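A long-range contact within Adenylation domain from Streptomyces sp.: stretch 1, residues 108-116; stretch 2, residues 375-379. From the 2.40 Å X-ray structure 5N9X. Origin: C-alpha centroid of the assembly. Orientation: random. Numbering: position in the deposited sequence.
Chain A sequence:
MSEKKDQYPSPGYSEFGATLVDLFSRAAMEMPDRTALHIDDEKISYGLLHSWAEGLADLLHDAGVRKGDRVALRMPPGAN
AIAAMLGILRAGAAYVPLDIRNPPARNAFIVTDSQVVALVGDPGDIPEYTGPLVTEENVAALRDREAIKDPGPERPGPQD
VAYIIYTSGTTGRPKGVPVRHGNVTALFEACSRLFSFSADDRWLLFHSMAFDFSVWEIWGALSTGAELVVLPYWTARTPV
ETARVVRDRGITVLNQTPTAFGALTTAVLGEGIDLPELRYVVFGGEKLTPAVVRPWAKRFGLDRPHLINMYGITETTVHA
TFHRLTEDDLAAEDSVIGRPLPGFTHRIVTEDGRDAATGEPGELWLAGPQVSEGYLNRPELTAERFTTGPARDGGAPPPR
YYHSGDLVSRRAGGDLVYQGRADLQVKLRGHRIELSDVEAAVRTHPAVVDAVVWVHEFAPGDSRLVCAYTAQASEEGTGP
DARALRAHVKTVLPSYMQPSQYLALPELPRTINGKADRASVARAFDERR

Stretch 1 108-116: AFIVTDSQV
Stretch 2 (375-379) YLNRP

The last turns of a helix already under way at Ala-108 pack against an irregular segment, Tyr-375 to Pro-379; the touching residues are at least 262 apart in sequence. The contact buries 254 Å², both sides summed, with Asp-113 most covered (65 Å²), then Arg-378 (52 Å²) and Leu-376 (50 Å²). Helical backbone bonds include Asp-113 N to Phe-109 O (2.7 Å) and Ser-114 N to Ile-110 O (2.8 Å); Gln-115 is the first residue to leave helical phi/psi, at 53/62. The CA atoms lie nearest at Asp-113 and Asn-377 (7.7 Å) and at Ser-114 and Leu-376 (7.6 Å).

Tyr-375 (phi/psi -70/157, chi1 m) enters the segment without touching the helix. Leu-376 (-83/124) has its CA-to-CB bond toward it, with chi1 t and chi2 near 91°; its CD2 packs 3.6 Å from Asp-113 O and 3.8 Å from Ser-114 CA. Ser-114 CB points away, so Leu-376 comes closest at CA, and chi1 p lets OG donate to Ile-110 O at 2.6 Å. Asn-377 adopts positive phi (53/35), its CA-to-CB bond also toward the helix; chi1 m and chi2 -23° place ND2 3.1 Å from Asp-113 O and 3.8 Å from Gln-115 OE1 (Gln-115 chi m, t, -87°).

Arg-378 (-134/69), the N-cap residue before the next helix, supplies the charged link. Its CA-to-CB bond points sideways, but chi angles m, m, t and -94° bring the guanidinium to Asp-113. NH1 donates to Asp-113 OD1 at 3.1 Å (161°), a salt bridge at the guanidinium edge, and to Asn-377 O at 2.9 Å (158°). Asp-113 has its CA-to-CB bond sideways, chi1 t and chi2 63° bringing the carboxylate nearer; OD2 is bonded elsewhere in the structure. Arg-378 NH2 meets the edge of the Phe-109 ring (chi1 t, chi2 75°), 3.3 Å from CZ. Pro-379 (-68/-31) begins the following helix, clear of the contact.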

ATOM      1  N   ALA A 108       7.799 -19.501  -2.478  1.00 27.43           N
ATOM      2  CA  ALA A 108       7.424 -20.906  -2.512  1.00 30.94           C
ATOM      3  C   ALA A 108       6.043 -21.130  -1.941  1.00 24.03           C
ATOM      4  O   ALA A 108       5.287 -21.920  -2.471  1.00 19.40           O
ATOM      5  CB  ALA A 108       8.441 -21.737  -1.768  1.00 36.86           C
ATOM      6  N   PHE A 109       5.712 -20.407  -0.871  1.00 30.09           N
ATOM      7  CA  PHE A 109       4.405 -20.558  -0.252  1.00 24.26           C
ATOM      8  C   PHE A 109       3.286 -19.973  -1.079  1.00 28.67           C
ATOM      9  O   PHE A 109       2.228 -20.589  -1.214  1.00 29.88           O
ATOM     10  CB  PHE A 109       4.349 -19.907   1.117  1.00 37.03           C
ATOM     11  CG  PHE A 109       2.958 -19.878   1.685  1.00 39.28           C
ATOM     12  CD1 PHE A 109       2.388 -21.038   2.190  1.00 34.93           C
ATOM     13  CD2 PHE A 109       2.213 -18.706   1.688  1.00 30.23           C
ATOM     14  CE1 PHE A 109       1.107 -21.029   2.699  1.00 31.76           C
ATOM     15  CE2 PHE A 109       0.931 -18.689   2.194  1.00 36.49           C
ATOM     16  CZ  PHE A 109       0.380 -19.855   2.705  1.00 36.38           C
ATOM     17  N   ILE A 110       3.514 -18.760  -1.577  1.00 22.75           N
ATOM     18  CA  ILE A 110       2.546 -18.060  -2.405  1.00 20.58           C
ATOM     19  C   ILE A 110       2.324 -18.788  -3.723  1.00 23.39           C
ATOM     20  O   ILE A 110       1.178 -18.941  -4.157  1.00 31.75           O
ATOM     21  CB  ILE A 110       2.992 -16.599  -2.701  1.00 28.76           C
ATOM     22  CG1 ILE A 110       2.863 -15.737  -1.449  1.00 26.25           C
ATOM     23  CG2 ILE A 110       2.176 -15.998  -3.835  1.00 21.32           C
ATOM     24  CD1 ILE A 110       3.784 -14.571  -1.461  1.00 30.61           C
ATOM     25  N   VAL A 111       3.410 -19.234  -4.358  1.00 20.52           N
ATOM     26  CA  VAL A 111       3.299 -20.006  -5.595  1.00 26.66           C
ATOM     27  C   VAL A 111       2.325 -21.174  -5.405  1.00 30.14           C
ATOM     28  O   VAL A 111       1.418 -21.380  -6.226  1.00 27.64           O
ATOM     29  CB  VAL A 111       4.663 -20.556  -6.079  1.00 32.13           C
ATOM     30  CG1 VAL A 111       4.444 -21.619  -7.168  1.00 24.40           C
ATOM     31  CG2 VAL A 111       5.560 -19.431  -6.576  1.00 24.18           C
ATOM     32  N   THR A 112       2.498 -21.913  -4.311  1.00 25.08           N
ATOM     33  CA  THR A 112       1.619 -23.048  -3.997  1.00 30.59           C
ATOM     34  C   THR A 112       0.225 -22.622  -3.504  1.00 33.94           C
ATOM     35  O   THR A 112      -0.781 -23.202  -3.926  1.00 36.01           O
ATOM     36  CB  THR A 112       2.251 -23.972  -2.936  1.00 26.37           C
ATOM     37  OG1 THR A 112       3.617 -24.247  -3.282  1.00 25.15           O
ATOM     38  CG2 THR A 112       1.481 -25.260  -2.821  1.00 21.11           C
ATOM     39  N   ASP A 113       0.154 -21.620  -2.623  1.00 29.00           N
ATOM     40  CA  ASP A 113      -1.147 -21.165  -2.115  1.00 29.00           C
ATOM     41  C   ASP A 113      -2.033 -20.616  -3.232  1.00 32.98           C
ATOM     42  O   ASP A 113      -3.235 -20.861  -3.265  1.00 36.44           O
ATOM     43  CB  ASP A 113      -0.978 -20.097  -1.018  1.00 36.73           C
ATOM     44  CG  ASP A 113      -2.287 -19.792  -0.279  1.00 33.09           C
ATOM     45  OD1 ASP A 113      -2.834 -20.707   0.372  1.00 31.73           O
ATOM     46  OD2 ASP A 113      -2.760 -18.637  -0.335  1.00 34.80           O
ATOM     47  N   SER A 114      -1.446 -19.870  -4.151  1.00 25.14           N
ATOM     48  CA  SER A 114      -2.248 -19.259  -5.188  1.00 32.03           C
ATOM     49  C   SER A 114      -2.481 -20.202  -6.367  1.00 32.91           C
ATOM     50  O   SER A 114      -3.342 -19.946  -7.217  1.00 26.23           O
ATOM     51  CB  SER A 114      -1.598 -17.961  -5.659  1.00 21.05           C
ATOM     52  OG  SER A 114      -0.304 -18.213  -6.152  1.00 23.21           O
ATOM     53  N   GLN A 115      -1.731 -21.296  -6.401  1.00 28.73           N
ATOM     54  CA  GLN A 115      -1.878 -22.291  -7.466  1.00 37.27           C
ATOM     55  C   GLN A 115      -1.777 -21.638  -8.836  1.00 34.18           C
ATOM     56  O   GLN A 115      -2.736 -21.655  -9.615  1.00 32.96           O
ATOM     57  CB  GLN A 115      -3.221 -23.044  -7.358  1.00 36.12           C
ATOM     58  CG  GLN A 115      -3.646 -23.508  -5.951  1.00 34.74           C
ATOM     59  CD  GLN A 115      -5.161 -23.707  -5.841  1.00 40.88           C
ATOM     60  OE1 GLN A 115      -5.903 -22.768  -5.544  1.00 45.65           O
ATOM     61  NE2 GLN A 115      -5.622 -24.931  -6.089  1.00 42.71           N
ATOM     62  N   VAL A 116      -0.637 -21.034  -9.137  1.00 32.36           N
ATOM     63  CA  VAL A 116      -0.506 -20.418 -10.450  1.00 38.20           C
ATOM     64  C   VAL A 116      -0.220 -21.469 -11.530  1.00 27.69           C
ATOM     65  O   VAL A 116       0.514 -22.415 -11.297  1.00 24.16           O
ATOM     66  CB  VAL A 116       0.586 -19.315 -10.461  1.00 30.45           C
ATOM     67  CG1 VAL A 116       0.247 -18.234  -9.455  1.00 28.46           C
ATOM     68  CG2 VAL A 116       1.941 -19.905 -10.157  1.00 28.39           C
ATOM     69  N   TYR A 375     -10.907 -13.487   1.262  1.00 26.21           N
ATOM     70  CA  TYR A 375      -9.567 -14.028   1.121  1.00 22.88           C
ATOM     71  C   TYR A 375      -9.553 -15.260   0.244  1.00 26.45           C
ATOM     72  O   TYR A 375     -10.581 -15.924   0.063  1.00 20.93           O
ATOM     73  CB  TYR A 375      -8.963 -14.352   2.495  1.00 22.32           C
ATOM     74  CG  TYR A 375      -8.874 -13.126   3.362  1.00 18.86           C
ATOM     75  CD1 TYR A 375      -7.963 -12.128   3.077  1.00 16.54           C
ATOM     76  CD2 TYR A 375      -9.725 -12.951   4.443  1.00 21.00           C
ATOM     77  CE1 TYR A 375      -7.890 -10.999   3.847  1.00 19.85           C
ATOM     78  CE2 TYR A 375      -9.657 -11.826   5.222  1.00 22.77           C
ATOM     79  CZ  TYR A 375      -8.737 -10.856   4.919  1.00 15.85           C
ATOM     80  OH  TYR A 375      -8.660  -9.750   5.693  1.00 15.81           O
ATOM     81  N   LEU A 376      -8.374 -15.534  -0.311  1.00 21.34           N
ATOM     82  CA  LEU A 376      -8.124 -16.769  -1.036  1.00 28.50           C
ATOM     83  C   LEU A 376      -7.777 -17.900  -0.056  1.00 24.64           C
ATOM     84  O   LEU A 376      -6.844 -17.770   0.751  1.00 20.21           O
ATOM     85  CB  LEU A 376      -6.992 -16.565  -2.048  1.00 24.87           C
ATOM     86  CG  LEU A 376      -6.574 -17.782  -2.865  1.00 34.60           C
ATOM     87  CD1 LEU A 376      -7.381 -17.818  -4.159  1.00 22.99           C
ATOM     88  CD2 LEU A 376      -5.072 -17.737  -3.152  1.00 30.69           C
ATOM     89  N   ASN A 377      -8.534 -18.995  -0.123  1.00 26.99           N
ATOM     90  CA  ASN A 377      -8.246 -20.184   0.679  1.00 27.91           C
ATOM     91  C   ASN A 377      -8.101 -19.902   2.189  1.00 29.77           C
ATOM     92  O   ASN A 377      -7.260 -20.498   2.851  1.00 20.94           O
ATOM     93  CB  ASN A 377      -6.971 -20.843   0.157  1.00 27.79           C
ATOM     94  CG  ASN A 377      -7.101 -21.299  -1.284  1.00 28.46           C
ATOM     95  OD1 ASN A 377      -8.207 -21.527  -1.780  1.00 28.96           O
ATOM     96  ND2 ASN A 377      -5.967 -21.424  -1.967  1.00 29.38           N
ATOM     97  N   ARG A 378      -8.883 -18.953   2.704  1.00 30.84           N
ATOM     98  CA  ARG A 378      -8.965 -18.681   4.143  1.00 28.57           C
ATOM     99  C   ARG A 378     -10.441 -18.554   4.466  1.00 32.08           C
ATOM    100  O   ARG A 378     -10.935 -17.468   4.760  1.00 30.66           O
ATOM    101  CB  ARG A 378      -8.223 -17.404   4.542  1.00 28.67           C
ATOM    102  CG  ARG A 378      -6.759 -17.343   4.129  1.00 37.22           C
ATOM    103  CD  ARG A 378      -5.820 -18.281   4.881  1.00 30.34           C
ATOM    104  NE  ARG A 378      -4.439 -18.076   4.429  1.00 34.04           N
ATOM    105  CZ  ARG A 378      -3.818 -18.768   3.471  1.00 37.00           C
ATOM    106  NH1 ARG A 378      -4.422 -19.774   2.849  1.00 30.04           N
ATOM    107  NH2 ARG A 378      -2.565 -18.465   3.152  1.00 38.97           N
ATOM    108  N   PRO A 379     -11.162 -19.674   4.391  1.00 41.89           N
ATOM    109  CA  PRO A 379     -12.626 -19.582   4.374  1.00 37.42           C
ATOM    110  C   PRO A 379     -13.222 -19.091   5.692  1.00 35.69           C
ATOM    111  O   PRO A 379     -14.263 -18.432   5.665  1.00 38.88           O
ATOM    112  CB  PRO A 379     -13.052 -21.020   4.060  1.00 32.69           C
ATOM    113  CG  PRO A 379     -11.946 -21.864   4.647  1.00 35.63           C
ATOM    114  CD  PRO A 379     -10.680 -21.067   4.464  1.00 30.74           C
TER